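Local coordinates for protein glycosyl hydrolase (Aspergillus fumigatus, PDB 2X8R) that acts as a family GH25 lysozyme, cleaving beta-1,4 linkages between N-acetylmuramic acid and N-acetylglucosamine in peptidoglycan, probably with diacetylmuramidase activity as well, at residues Phe28-Ala33 with Trp179-Asn184; Gly55-Gly60 with Thr202-Leu207; Glu35-Lys40 with Asp67-Ser72; Gly94-Glu99 with Asp121-Tyr126. All coordinates share one frame; numbering follows the deposited sequence. Where two conformers were deposited one is given.

Interaction 1: Phe28-Ala33 with Trp179-Asn184; sequences FVMIKA and WTIWQN
The ring of Phe-28 meets the end of Ile-181 at a slant, with Ile-181 CD1 4.0 Å from Phe-28 CZ, while at the edge of the same ring, in its plane, lies the sulfur of Met-30. Met-30 SD is 3.6 Å from Phe-28 CE1, so two alternate residues of one strand put their side chains against each other on the same side. Each of the two indoles of 179-184 has one face covered by a beta carbon of its own segment: Trp-182 CB lies over one face of Trp-179, offset toward the rim, and Asn-184 CB sits 3.4 Å above the centre of one face of Trp-182. With chi1 at 67°, the Phe-28 ring leaves the backbone between the amide nitrogen and the carbonyl carbon and extends toward Ile-181, which comes from the opposite direction. A long, flat phenyl suits this place because the backbones are far apart, 10.9 Å from Phe-28 CA to Ile-181 CA. Met-30 adds only a loose touch, its CE 4.5 Å from Ile-181 CG2. Met-30 and Ile-181 were each modelled in two conformers, so the finer details of their meeting are tentative. All three side chains are buried and apolar, as expected inside the barrel of a GH25 enzyme. Strands 26-35 and 181-185 are not neighbours in the sheet but face each other across its interior; strands 3-9 and 193-198 lie between them, and Phe-197 of the latter touches both Phe-28 and Ile-181. On the outer side of strand 26-35, Val-29 and Ile-31 pack on helix 44-53.

Interaction 2: Gly55-Gly60 with Thr202-Leu207; sequences GLLRGG and TQLRKL
Leu-57, at the start of a strand, and Leu-204, in a helix, bring the two backbones together, with the closest alpha carbons, Leu-57 CA and Arg-205 CA, 8.4 Å apart. The leucines reach toward each other tip to tip. The CD1 methyl of Leu-57 does the touching, 3.6 Å from Leu-204 CG and 3.8 Å from Leu-204 CD2, so one methyl nestles against the branch point and one arm of its partner. On Leu-204 the side chain is swung opposite the amide nitrogen (chi1 173°), which carries CG out from the helix toward the strand. Branched aliphatic tips suit such a meeting, since they fill space and leave no polar atom to satisfy. Both residues also touch Phe-28, and Leu-204 further packs on Phe-197 and Leu-92. Leu-57 opens strand 57-63 and Phe-28 lies near the beginning of strand 26-35; helix 201-209 therefore covers the end of the barrel where these parallel strands start, the end away from their C-terminal loops. Toward solvent the contact changes character. Arg-205, at the rim, extends its guanidinium past the other methyl of Leu-57, NH1 lying 4.3 Å from CD2, and the approach is oblique. The same Arg-205 NH1 donates to a water 3.1 Å away, and that water makes a weak bond of 3.3 Å to the carbonyl O of Gly-55. Gly-55 ends the preceding helix in a Schellman motif; its positive phi of 82° is easy for glycine, and its carbonyl is left pointing to where the water can bridge to the arginine.

Interaction 3: Glu35-Lys40 with Asp67-Ser72; sequences EGTTYK and DKSTGS
Thr-37 is the residue of 35-40 that touches 67-72, and the chain comes to it through a tight turn. Glu-35 opens that turn by pairing with Tyr-39: Glu-35 N bonds Tyr-39 O at 3.0 Å and Tyr-39 N bonds Glu-35 O at 3.2 Å, closing a small hairpin. Gly-36 follows with a positive phi of 57°, which glycine takes up without strain. Thr-37 then offers its methyl. The CG2 atom stands beside its own amide nitrogen, opposite the carbonyl carbon, and lies 3.4 Å from Ser-69 CB, tighter than ordinary carbon packing; Lys-68 O is farther, 4.2 Å from Thr-37 CG2. Threonine suits this rim, giving a methyl to the partner while keeping a hydroxyl on a partly exposed residue. Across from it, Ser-69 turns its hydroxyl back on its own chain: Ser-69 OG donates to Thr-70 O over 2.8 Å, tilted 23° from the carbonyl plane, and also bonds Gln-74. Past Thr-37 the chain runs through Thr-38 to Tyr-39 and Lys-40, whose amine bonds Asn-81. Thr-70 is the N-cap of helix 71-79, and its hydroxyl bonds that of Thr-73. The contact thus lays the hairpin joining strands 26-35 and 39-40 against the turn leading into helix 71-79, with Thr-37 also resting on Gln-74 and Lys-40 on Phe-77 of that helix.

Interaction 4: Gly94-Glu99 with Asp121-Tyr126; sequences GMLDIE and DFVNEY
Strand 95-97 and helix 112-130 are the first two elements of a beta-alpha-beta unit completed by strand 135-138, and Leu-96 and Phe-122 form the centre of their packing. Leu-96 CD1 sits over the middle of one face of the Phe-122 ring, 3.7 Å from the centroid and 3° off the ring normal, a CH-pi contact. The other methyl, Leu-96 CD2, is 3.8 Å from Phe-122 CD1 and touches Val-123 CG1 more loosely. The two side chains slide past each other in opposite directions; the phenyl, held opposite its amide nitrogen (chi1 -172°), lies flat against the leucine, so a broad ring face meets a branched tip. In this barrel Leu-96 faces outward to the helix, while its neighbour Met-95 points away from it and touches Tyr-61 and Tyr-137 on adjacent strands. Beyond the apolar patch, Tyr-126 serves as the polar partner. Its OH accepts a bond from Gly-94 N, 2.9 Å long with an N-H...O angle of 146°, and bonds Gly-83 O as well, so the buried hydroxyl has two hydrogen-bond partners. Gly-94 fits because a beta carbon there would lie only 2.8 Å from Tyr-126 OH. Farther along the same segment, Asp-97, Ile-98 and Glu-99 match the Asp-X-Glu motif of GH25 enzymes, placed where the strand ends.

Overall arrangement
All four contacts draw on one curled sheet and its flanking helices. Interactions 1 and 2 lie 10 Å apart, centre to centre, and share neighbouring strands 26-35 and 57-63; Val-29 N and Leu-57 O probably bond between them. Strand 95-97 of interaction 4 pairs on the other side of strand 57-63, and interaction 3 lies 11 Å from interaction 4, centre to centre, its helix 71-79 packing on helix 112-130. Interactions 2 and 3 lie on opposite sides of the chain's centre, about 26 Å apart between centres. Along the chain, interaction 1 encloses 3 and 4, whereas 1 and 2 cross, so residues far apart in sequence close the barrel carrying the Asp-X-Glu sequence.

Interaction 1: Phe28-Ala33 with Trp179-Asn184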
loop_
_atom_site.group_PDB
_atom_site.type_symbol
_atom_site.label_atom_id
_atom_site.label_comp_id
_atom_site.label_asym_id
_atom_site.label_seq_id
_atom_site.Cartn_x
_atom_site.Cartn_y
_atom_site.Cartn_z
ATOM N N PHE A 28 0.040 -3.600 12.662
ATOM C CA PHE A 28 -0.492 -3.864 11.330
ATOM C C PHE A 28 0.610 -4.164 10.362
ATOM O O PHE A 28 1.774 -3.766 10.544
ATOM C CB PHE A 28 -1.301 -2.655 10.787
ATOM C CG PHE A 28 -0.458 -1.405 10.503
ATOM C CD1 PHE A 28 0.014 -1.153 9.207
ATOM C CD2 PHE A 28 -0.187 -0.478 11.510
ATOM C CE1 PHE A 28 0.773 0.005 8.945
ATOM C CE2 PHE A 28 0.580 0.677 11.270
ATOM C CZ PHE A 28 1.057 0.917 9.966
ATOM N N VAL A 29 0.227 -4.831 9.296
ATOM C CA VAL A 29 1.205 -5.146 8.240
ATOM C C VAL A 29 0.524 -5.200 6.867
ATOM O O VAL A 29 -0.576 -5.744 6.735
ATOM C CB VAL A 29 1.893 -6.514 8.542
ATOM C CG1 VAL A 29 0.877 -7.663 8.594
ATOM C CG2 VAL A 29 3.029 -6.823 7.564
ATOM N N MET A 30 1.204 -4.634 5.866
ATOM C CA MET A 30 0.785 -4.730 4.464
ATOM C C MET A 30 1.678 -5.740 3.783
ATOM O O MET A 30 2.888 -5.778 4.026
ATOM C CB MET A 30 0.876 -3.377 3.756
ATOM C CG MET A 30 -0.126 -2.364 4.270
ATOM S SD MET A 30 0.482 -1.318 5.574
ATOM C CE MET A 30 1.671 -0.334 4.655
ATOM N N ILE A 31 1.066 -6.592 2.970
ATOM C CA ILE A 31 1.761 -7.806 2.468
ATOM C C ILE A 31 1.625 -7.894 0.964
ATOM O O ILE A 31 0.509 -7.869 0.474
ATOM C CB ILE A 31 1.180 -9.112 3.094
ATOM C CG1 ILE A 31 1.256 -9.042 4.637
ATOM C CG2 ILE A 31 1.975 -10.341 2.543
ATOM C CD1 ILE A 31 0.316 -10.089 5.312
ATOM N N LYS A 32 2.732 -8.020 0.242
ATOM C CA LYS A 32 2.632 -8.034 -1.228
ATOM C C LYS A 32 1.851 -9.231 -1.685
ATOM O O LYS A 32 2.215 -10.371 -1.338
ATOM C CB LYS A 32 4.005 -8.111 -1.878
ATOM C CG LYS A 32 3.890 -7.933 -3.379
ATOM C CD LYS A 32 5.267 -7.794 -4.043
ATOM C CE LYS A 32 5.113 -7.810 -5.553
ATOM N NZ LYS A 32 6.464 -7.907 -6.253
ATOM N N ALA A 33 0.817 -8.986 -2.489
ATOM C CA ALA A 33 -0.028 -10.067 -3.012
ATOM C C ALA A 33 0.256 -10.366 -4.476
ATOM O O ALA A 33 0.458 -11.526 -4.834
ATOM C CB ALA A 33 -1.469 -9.713 -2.849
ATOM N N TRP A 179 -0.352 12.499 5.258
ATOM C CA TRP A 179 -0.258 11.055 5.045
ATOM C C TRP A 179 -1.108 10.337 6.064
ATOM O O TRP A 179 -1.281 10.810 7.208
ATOM C CB TRP A 179 1.225 10.617 5.155
ATOM C CG TRP A 179 1.957 11.235 6.353
ATOM C CD1 TRP A 179 2.603 12.465 6.395
ATOM C CD2 TRP A 179 2.129 10.651 7.661
ATOM N NE1 TRP A 179 3.156 12.648 7.623
ATOM C CE2 TRP A 179 2.891 11.559 8.419
ATOM C CE3 TRP A 179 1.771 9.419 8.234
ATOM C CZ2 TRP A 179 3.252 11.306 9.765
ATOM C CZ3 TRP A 179 2.122 9.156 9.574
ATOM C CH2 TRP A 179 2.862 10.096 10.319
ATOM N N THR A 180 -1.645 9.186 5.667
ATOM C CA THR A 180 -2.291 8.249 6.594
ATOM C C THR A 180 -1.251 7.294 7.189
ATOM O O THR A 180 -1.283 7.035 8.372
ATOM C CB THR A 180 -3.422 7.480 5.915
ATOM O OG1 THR A 180 -4.417 8.401 5.435
ATOM C CG2 THR A 180 -4.074 6.461 6.866
ATOM N N ILE A 181 -0.322 6.809 6.355
ATOM C CA ILE A 181 0.798 5.963 6.789
ATOM C C ILE A 181 2.091 6.526 6.204
ATOM O O ILE A 181 2.128 6.895 5.033
ATOM C CB ILE A 181 0.683 4.523 6.232
ATOM C CG1 ILE A 181 -0.663 3.910 6.571
ATOM C CG2 ILE A 181 1.824 3.636 6.759
ATOM C CD1 ILE A 181 -0.907 3.809 7.995
ATOM N N TRP A 182 3.151 6.557 7.010
ATOM C CA TRP A 182 4.456 7.058 6.569
ATOM C C TRP A 182 5.388 5.868 6.583
ATOM O O TRP A 182 5.538 5.222 7.624
ATOM C CB TRP A 182 4.924 8.090 7.618
ATOM C CG TRP A 182 6.356 8.481 7.522
ATOM C CD1 TRP A 182 7.126 8.527 6.382
ATOM C CD2 TRP A 182 7.198 8.948 8.600
ATOM N NE1 TRP A 182 8.397 8.990 6.691
ATOM C CE2 TRP A 182 8.475 9.214 8.044
ATOM C CE3 TRP A 182 7.014 9.101 9.978
ATOM C CZ2 TRP A 182 9.554 9.666 8.811
ATOM C CZ3 TRP A 182 8.083 9.552 10.750
ATOM C CH2 TRP A 182 9.351 9.833 10.157
ATOM N N GLN A 183 5.968 5.540 5.427
ATOM C CA GLN A 183 6.984 4.496 5.411
ATOM C C GLN A 183 8.312 5.148 5.678
ATOM O O GLN A 183 8.844 5.919 4.850
ATOM C CB GLN A 183 6.968 3.725 4.089
ATOM C CG GLN A 183 7.901 2.486 4.088
ATOM C CD GLN A 183 8.026 1.931 2.725
ATOM O OE1 GLN A 183 8.680 2.532 1.861
ATOM N NE2 GLN A 183 7.326 0.816 2.472
ATOM N N ASN A 184 8.797 4.928 6.901
ATOM C CA ASN A 184 9.873 5.745 7.413
ATOM C C ASN A 184 11.271 5.143 7.235
ATOM O O ASN A 184 12.268 5.854 7.422
ATOM C CB ASN A 184 9.606 6.116 8.877
ATOM C CG ASN A 184 9.696 4.939 9.792
ATOM O OD1 ASN A 184 8.899 4.024 9.711
ATOM N ND2 ASN A 184 10.701 4.941 10.672
#

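Interaction 2: Gly55-Gly60 with Thr202-Leu207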
loop_
_atom_site.group_PDB
_atom_site.type_symbol
_atom_site.label_atom_id
_atom_site.label_comp_id
_atom_site.label_asym_id
_atom_site.label_seq_id
_atom_site.Cartn_x
_atom_site.Cartn_y
_atom_site.Cartn_z
ATOM N N GLY A 55 -2.537 -11.906 15.508
ATOM C CA GLY A 55 -3.458 -10.842 15.913
ATOM C C GLY A 55 -3.171 -9.484 15.301
ATOM O O GLY A 55 -3.634 -8.480 15.818
ATOM N N LEU A 56 -2.446 -9.423 14.189
ATOM C CA LEU A 56 -2.220 -8.117 13.530
ATOM C C LEU A 56 -3.355 -7.784 12.592
ATOM O O LEU A 56 -3.968 -8.682 12.027
ATOM C CB LEU A 56 -0.912 -8.090 12.699
ATOM C CG LEU A 56 0.387 -8.309 13.479
ATOM C CD1 LEU A 56 1.575 -8.633 12.558
ATOM C CD2 LEU A 56 0.716 -7.037 14.160
ATOM N N LEU A 57 -3.631 -6.492 12.438
ATOM C CA LEU A 57 -4.387 -6.009 11.294
ATOM C C LEU A 57 -3.504 -6.280 10.051
ATOM O O LEU A 57 -2.277 -6.125 10.112
ATOM C CB LEU A 57 -4.645 -4.518 11.468
ATOM C CG LEU A 57 -5.654 -4.146 12.542
ATOM C CD1 LEU A 57 -5.656 -2.642 12.672
ATOM C CD2 LEU A 57 -7.013 -4.656 12.158
ATOM N N ARG A 58 -4.090 -6.678 8.927
ATOM C CA ARG A 58 -3.274 -6.928 7.740
ATOM C C ARG A 58 -4.069 -6.644 6.501
ATOM O O ARG A 58 -5.300 -6.706 6.521
ATOM C CB ARG A 58 -2.696 -8.370 7.703
ATOM C CG ARG A 58 -3.730 -9.465 7.415
ATOM C CD ARG A 58 -4.592 -9.739 8.644
ATOM N NE ARG A 58 -5.453 -10.907 8.406
ATOM C CZ ARG A 58 -6.662 -10.834 7.839
ATOM N NH1 ARG A 58 -7.163 -9.660 7.442
ATOM N NH2 ARG A 58 -7.361 -11.955 7.621
ATOM N N GLY A 59 -3.354 -6.313 5.428
ATOM C CA GLY A 59 -3.980 -6.149 4.112
ATOM C C GLY A 59 -2.950 -6.489 3.046
ATOM O O GLY A 59 -1.742 -6.713 3.354
ATOM N N GLY A 60 -3.418 -6.615 1.802
ATOM C CA GLY A 60 -2.499 -6.929 0.697
ATOM C C GLY A 60 -2.049 -5.676 -0.029
ATOM O O GLY A 60 -2.657 -4.602 0.135
ATOM N N THR A 202 -7.438 3.656 17.840
ATOM C CA THR A 202 -8.861 3.789 17.515
ATOM C C THR A 202 -9.049 4.259 16.061
ATOM O O THR A 202 -9.971 3.761 15.383
ATOM C CB THR A 202 -9.678 4.679 18.503
ATOM O OG1 THR A 202 -9.018 5.909 18.652
ATOM C CG2 THR A 202 -9.796 4.011 19.865
ATOM N N GLN A 203 -8.208 5.187 15.599
ATOM C CA GLN A 203 -8.302 5.660 14.217
ATOM C C GLN A 203 -7.786 4.641 13.225
ATOM O O GLN A 203 -8.277 4.577 12.086
ATOM C CB GLN A 203 -7.577 6.998 14.044
ATOM C CG GLN A 203 -8.342 8.146 14.716
ATOM C CD GLN A 203 -9.771 8.292 14.183
ATOM O OE1 GLN A 203 -9.990 8.601 13.004
ATOM N NE2 GLN A 203 -10.748 8.055 15.044
ATOM N N LEU A 204 -6.778 3.870 13.623
ATOM C CA LEU A 204 -6.357 2.751 12.774
ATOM C C LEU A 204 -7.504 1.741 12.573
ATOM O O LEU A 204 -7.774 1.301 11.419
ATOM C CB LEU A 204 -5.093 2.069 13.322
ATOM C CG LEU A 204 -4.598 0.782 12.652
ATOM C CD1 LEU A 204 -4.310 1.084 11.194
ATOM C CD2 LEU A 204 -3.334 0.330 13.382
ATOM N N ARG A 205 -8.179 1.350 13.661
ATOM C CA ARG A 205 -9.348 0.447 13.490
ATOM C C ARG A 205 -10.443 1.041 12.560
ATOM O O ARG A 205 -11.155 0.283 11.899
ATOM C CB ARG A 205 -9.932 0.061 14.857
ATOM C CG ARG A 205 -8.945 -0.797 15.640
ATOM C CD ARG A 205 -9.588 -1.616 16.794
ATOM N NE ARG A 205 -8.573 -2.209 17.667
ATOM C CZ ARG A 205 -7.886 -3.326 17.413
ATOM N NH1 ARG A 205 -8.080 -4.028 16.293
ATOM N NH2 ARG A 205 -6.989 -3.756 18.295
ATOM N N LYS A 206 -10.582 2.370 12.535
ATOM C CA LYS A 206 -11.527 3.021 11.619
ATOM C C LYS A 206 -11.030 2.939 10.179
ATOM O O LYS A 206 -11.827 2.793 9.248
ATOM C CB LYS A 206 -11.742 4.487 11.981
ATOM C CG LYS A 206 -12.586 4.764 13.216
ATOM C CD LYS A 206 -12.977 6.264 13.181
ATOM C CE LYS A 206 -13.503 6.798 14.500
ATOM N NZ LYS A 206 -14.341 5.777 15.192
ATOM N N LEU A 207 -9.717 3.045 9.980
ATOM C CA LEU A 207 -9.175 2.817 8.620
ATOM C C LEU A 207 -9.552 1.389 8.192
ATOM O O LEU A 207 -9.936 1.186 7.048
ATOM C CB LEU A 207 -7.645 2.986 8.604
ATOM C CG LEU A 207 -6.916 2.644 7.284
ATOM C CD1 LEU A 207 -7.366 3.557 6.094
ATOM C CD2 LEU A 207 -5.405 2.626 7.536
HETATM O O HOH W 1 -5.581 -5.790 16.210
#

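Interaction 3: Glu35-Lys40 with Asp67-Ser72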
loop_
_atom_site.group_PDB
_atom_site.type_symbol
_atom_site.label_atom_id
_atom_site.label_comp_id
_atom_site.label_asym_id
_atom_site.label_seq_id
_atom_site.Cartn_x
_atom_site.Cartn_y
_atom_site.Cartn_z
ATOM N N GLU A 35 1.697 -8.530 -8.595
ATOM C CA GLU A 35 2.416 -7.555 -9.373
ATOM C C GLU A 35 1.977 -7.712 -10.826
ATOM O O GLU A 35 1.887 -8.836 -11.344
ATOM C CB GLU A 35 3.940 -7.772 -9.248
ATOM C CG GLU A 35 4.767 -6.898 -10.237
ATOM C CD GLU A 35 6.281 -6.930 -10.005
ATOM O OE1 GLU A 35 6.733 -7.357 -8.933
ATOM O OE2 GLU A 35 7.040 -6.476 -10.895
ATOM N N GLY A 36 1.732 -6.595 -11.503
ATOM C CA GLY A 36 1.338 -6.659 -12.923
ATOM C C GLY A 36 0.096 -7.495 -13.144
ATOM O O GLY A 36 -0.861 -7.416 -12.350
ATOM N N THR A 37 0.089 -8.289 -14.222
ATOM C CA THR A 37 -1.143 -9.015 -14.574
ATOM C C THR A 37 -1.132 -10.500 -14.242
ATOM O O THR A 37 -2.202 -11.118 -14.205
ATOM C CB THR A 37 -1.474 -8.894 -16.070
ATOM O OG1 THR A 37 -0.378 -9.442 -16.809
ATOM C CG2 THR A 37 -1.671 -7.409 -16.434
ATOM N N THR A 38 0.048 -11.082 -14.022
ATOM C CA THR A 38 0.126 -12.517 -13.768
ATOM C C THR A 38 0.981 -12.946 -12.576
ATOM O O THR A 38 1.019 -14.134 -12.265
ATOM C CB THR A 38 0.610 -13.300 -15.010
ATOM O OG1 THR A 38 1.957 -12.948 -15.309
ATOM C CG2 THR A 38 -0.303 -13.004 -16.170
ATOM N N TYR A 39 1.715 -12.020 -11.954
ATOM C CA TYR A 39 2.638 -12.432 -10.917
ATOM C C TYR A 39 1.913 -12.500 -9.563
ATOM O O TYR A 39 1.364 -11.484 -9.112
ATOM C CB TYR A 39 3.821 -11.439 -10.911
ATOM C CG TYR A 39 4.861 -11.701 -9.855
ATOM C CD1 TYR A 39 4.598 -11.417 -8.497
ATOM C CD2 TYR A 39 6.120 -12.195 -10.203
ATOM C CE1 TYR A 39 5.548 -11.701 -7.511
ATOM C CE2 TYR A 39 7.096 -12.436 -9.216
ATOM C CZ TYR A 39 6.796 -12.177 -7.897
ATOM O OH TYR A 39 7.765 -12.412 -6.954
ATOM N N LYS A 40 1.938 -13.674 -8.904
ATOM C CA LYS A 40 1.359 -13.840 -7.549
ATOM C C LYS A 40 2.553 -13.977 -6.631
ATOM O O LYS A 40 3.408 -14.858 -6.866
ATOM C CB LYS A 40 0.451 -15.099 -7.427
ATOM C CG LYS A 40 -0.829 -14.996 -8.295
ATOM C CD LYS A 40 -1.672 -16.300 -8.341
ATOM C CE LYS A 40 -2.666 -16.269 -9.534
ATOM N NZ LYS A 40 -3.863 -17.153 -9.340
ATOM N N ASP A 67 2.406 -0.041 -17.642
ATOM C CA ASP A 67 2.657 -0.332 -19.059
ATOM C C ASP A 67 2.089 -1.684 -19.546
ATOM O O ASP A 67 1.990 -1.928 -20.789
ATOM C CB ASP A 67 4.160 -0.204 -19.382
ATOM C CG ASP A 67 5.046 -1.135 -18.556
ATOM O OD1 ASP A 67 4.784 -1.422 -17.369
ATOM O OD2 ASP A 67 6.082 -1.575 -19.106
ATOM N N LYS A 68 1.664 -2.545 -18.616
ATOM C CA LYS A 68 1.317 -3.939 -18.987
ATOM C C LYS A 68 -0.176 -4.171 -19.223
ATOM O O LYS A 68 -0.575 -5.203 -19.830
ATOM C CB LYS A 68 1.813 -4.924 -17.923
ATOM C CG LYS A 68 3.322 -5.020 -17.785
ATOM C CD LYS A 68 3.981 -5.425 -19.123
ATOM C CE LYS A 68 5.494 -5.306 -19.005
ATOM N NZ LYS A 68 6.178 -5.640 -20.296
ATOM N N SER A 69 -1.012 -3.266 -18.718
ATOM C CA SER A 69 -2.477 -3.417 -18.827
ATOM C C SER A 69 -3.162 -2.179 -18.302
ATOM O O SER A 69 -2.498 -1.271 -17.786
ATOM C CB SER A 69 -2.940 -4.634 -17.982
ATOM O OG SER A 69 -3.071 -4.233 -16.624
ATOM N N THR A 70 -4.488 -2.168 -18.365
ATOM C CA THR A 70 -5.263 -1.071 -17.782
ATOM C C THR A 70 -5.217 -1.179 -16.278
ATOM O O THR A 70 -4.864 -2.236 -15.746
ATOM C CB THR A 70 -6.729 -1.081 -18.217
ATOM O OG1 THR A 70 -7.376 -2.282 -17.773
ATOM C CG2 THR A 70 -6.844 -0.974 -19.747
ATOM N N GLY A 71 -5.569 -0.079 -15.611
ATOM C CA GLY A 71 -5.652 -0.049 -14.123
ATOM C C GLY A 71 -6.705 -1.029 -13.599
ATOM O O GLY A 71 -6.471 -1.747 -12.602
ATOM N N SER A 72 -7.831 -1.115 -14.298
ATOM C CA SER A 72 -8.908 -2.018 -13.891
ATOM C C SER A 72 -8.477 -3.485 -13.956
ATOM O O SER A 72 -8.776 -4.285 -13.046
ATOM C CB SER A 72 -10.102 -1.788 -14.843
ATOM O OG SER A 72 -11.031 -2.862 -14.683
#

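Interaction 4: Gly94-Glu99 with Asp121-Tyr126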
loop_
_atom_site.group_PDB
_atom_site.type_symbol
_atom_site.label_atom_id
_atom_site.label_comp_id
_atom_site.label_asym_id
_atom_site.label_seq_id
_atom_site.Cartn_x
_atom_site.Cartn_y
_atom_site.Cartn_z
ATOM N N GLY A 94 -6.899 -2.644 0.634
ATOM C CA GLY A 94 -5.759 -2.976 -0.251
ATOM C C GLY A 94 -4.965 -1.715 -0.583
ATOM O O GLY A 94 -5.494 -0.623 -0.638
ATOM N N MET A 95 -3.668 -1.866 -0.841
ATOM C CA MET A 95 -2.809 -0.727 -1.083
ATOM C C MET A 95 -2.217 -0.884 -2.496
ATOM O O MET A 95 -1.725 -1.966 -2.864
ATOM C CB MET A 95 -1.688 -0.686 -0.019
ATOM C CG MET A 95 -0.590 0.358 -0.349
ATOM S SD MET A 95 0.565 0.434 1.052
ATOM C CE MET A 95 1.808 -0.743 0.552
ATOM N N LEU A 96 -2.333 0.177 -3.286
ATOM C CA LEU A 96 -1.693 0.210 -4.597
ATOM C C LEU A 96 -0.299 0.782 -4.450
ATOM O O LEU A 96 -0.156 1.944 -4.060
ATOM C CB LEU A 96 -2.496 1.105 -5.521
ATOM C CG LEU A 96 -1.877 1.415 -6.906
ATOM C CD1 LEU A 96 -1.703 0.160 -7.784
ATOM C CD2 LEU A 96 -2.771 2.470 -7.656
ATOM N N ASP A 97 0.721 -0.011 -4.759
ATOM C CA ASP A 97 2.113 0.463 -4.730
ATOM C C ASP A 97 2.427 0.969 -6.127
ATOM O O ASP A 97 2.621 0.179 -7.057
ATOM C CB ASP A 97 3.017 -0.700 -4.294
ATOM C CG ASP A 97 4.501 -0.377 -4.339
ATOM O OD1 ASP A 97 4.899 0.616 -4.988
ATOM O OD2 ASP A 97 5.246 -1.133 -3.666
ATOM N N ILE A 98 2.407 2.271 -6.255
ATOM C CA ILE A 98 2.549 2.917 -7.542
ATOM C C ILE A 98 3.739 3.927 -7.485
ATOM O O ILE A 98 3.590 5.008 -6.989
ATOM C CB ILE A 98 1.227 3.586 -7.992
ATOM C CG1 ILE A 98 1.397 4.335 -9.314
ATOM C CG2 ILE A 98 0.674 4.476 -6.928
ATOM C CD1 ILE A 98 1.681 3.501 -10.517
ATOM N N GLU A 99 4.888 3.475 -7.965
ATOM C CA GLU A 99 6.083 4.240 -7.904
ATOM C C GLU A 99 7.149 3.634 -8.847
ATOM O O GLU A 99 6.800 3.087 -9.815
ATOM C CB GLU A 99 6.560 4.457 -6.471
ATOM C CG GLU A 99 6.385 3.339 -5.501
ATOM C CD GLU A 99 7.593 2.375 -5.440
ATOM O OE1 GLU A 99 7.364 1.230 -5.098
ATOM O OE2 GLU A 99 8.696 2.809 -5.692
ATOM N N ASP A 121 -8.353 4.417 -12.956
ATOM C CA ASP A 121 -8.965 3.152 -13.333
ATOM C C ASP A 121 -8.763 2.054 -12.255
ATOM O O ASP A 121 -9.703 1.318 -11.949
ATOM C CB ASP A 121 -8.449 2.690 -14.674
ATOM C CG ASP A 121 -9.038 3.524 -15.856
ATOM O OD1 ASP A 121 -9.922 4.366 -15.601
ATOM O OD2 ASP A 121 -8.663 3.308 -17.031
ATOM N N PHE A 122 -7.535 1.939 -11.742
ATOM C CA PHE A 122 -7.265 1.006 -10.642
ATOM C C PHE A 122 -8.123 1.311 -9.405
ATOM O O PHE A 122 -8.813 0.426 -8.871
ATOM C CB PHE A 122 -5.779 1.032 -10.241
ATOM C CG PHE A 122 -5.417 -0.059 -9.252
ATOM C CD1 PHE A 122 -5.715 0.071 -7.886
ATOM C CD2 PHE A 122 -4.833 -1.249 -9.719
ATOM C CE1 PHE A 122 -5.390 -0.958 -6.978
ATOM C CE2 PHE A 122 -4.506 -2.285 -8.838
ATOM C CZ PHE A 122 -4.817 -2.137 -7.430
ATOM N N VAL A 123 -8.063 2.552 -8.931
ATOM C CA VAL A 123 -8.719 2.847 -7.663
ATOM C C VAL A 123 -10.236 2.791 -7.776
ATOM O O VAL A 123 -10.923 2.316 -6.863
ATOM C CB VAL A 123 -8.205 4.163 -6.969
ATOM C CG1 VAL A 123 -6.691 4.179 -6.913
ATOM C CG2 VAL A 123 -8.739 5.420 -7.674
ATOM N N ASN A 124 -10.766 3.195 -8.924
ATOM C CA ASN A 124 -12.219 3.083 -9.092
ATOM C C ASN A 124 -12.688 1.635 -9.122
ATOM O O ASN A 124 -13.725 1.316 -8.545
ATOM C CB ASN A 124 -12.627 3.805 -10.362
ATOM C CG ASN A 124 -12.521 5.303 -10.213
ATOM O OD1 ASN A 124 -12.438 5.822 -9.098
ATOM N ND2 ASN A 124 -12.535 6.008 -11.324
ATOM N N GLU A 125 -11.958 0.769 -9.833
ATOM C CA GLU A 125 -12.294 -0.657 -9.844
ATOM C C GLU A 125 -12.255 -1.230 -8.430
ATOM O O GLU A 125 -13.147 -2.018 -8.029
ATOM C CB GLU A 125 -11.427 -1.471 -10.826
ATOM C CG GLU A 125 -11.750 -2.987 -10.828
ATOM C CD GLU A 125 -13.148 -3.342 -11.379
ATOM O OE1 GLU A 125 -13.741 -2.580 -12.154
ATOM O OE2 GLU A 125 -13.647 -4.415 -11.035
ATOM N N TYR A 126 -11.221 -0.839 -7.670
ATOM C CA TYR A 126 -11.044 -1.349 -6.326
ATOM C C TYR A 126 -12.250 -0.948 -5.463
ATOM O O TYR A 126 -12.817 -1.759 -4.740
ATOM C CB TYR A 126 -9.714 -0.913 -5.692
ATOM C CG TYR A 126 -9.457 -1.681 -4.432
ATOM C CD1 TYR A 126 -8.740 -2.903 -4.435
ATOM C CD2 TYR A 126 -9.982 -1.223 -3.229
ATOM C CE1 TYR A 126 -8.551 -3.630 -3.232
ATOM C CE2 TYR A 126 -9.805 -1.958 -2.036
ATOM C CZ TYR A 126 -9.089 -3.148 -2.067
ATOM O OH TYR A 126 -8.937 -3.894 -0.930
#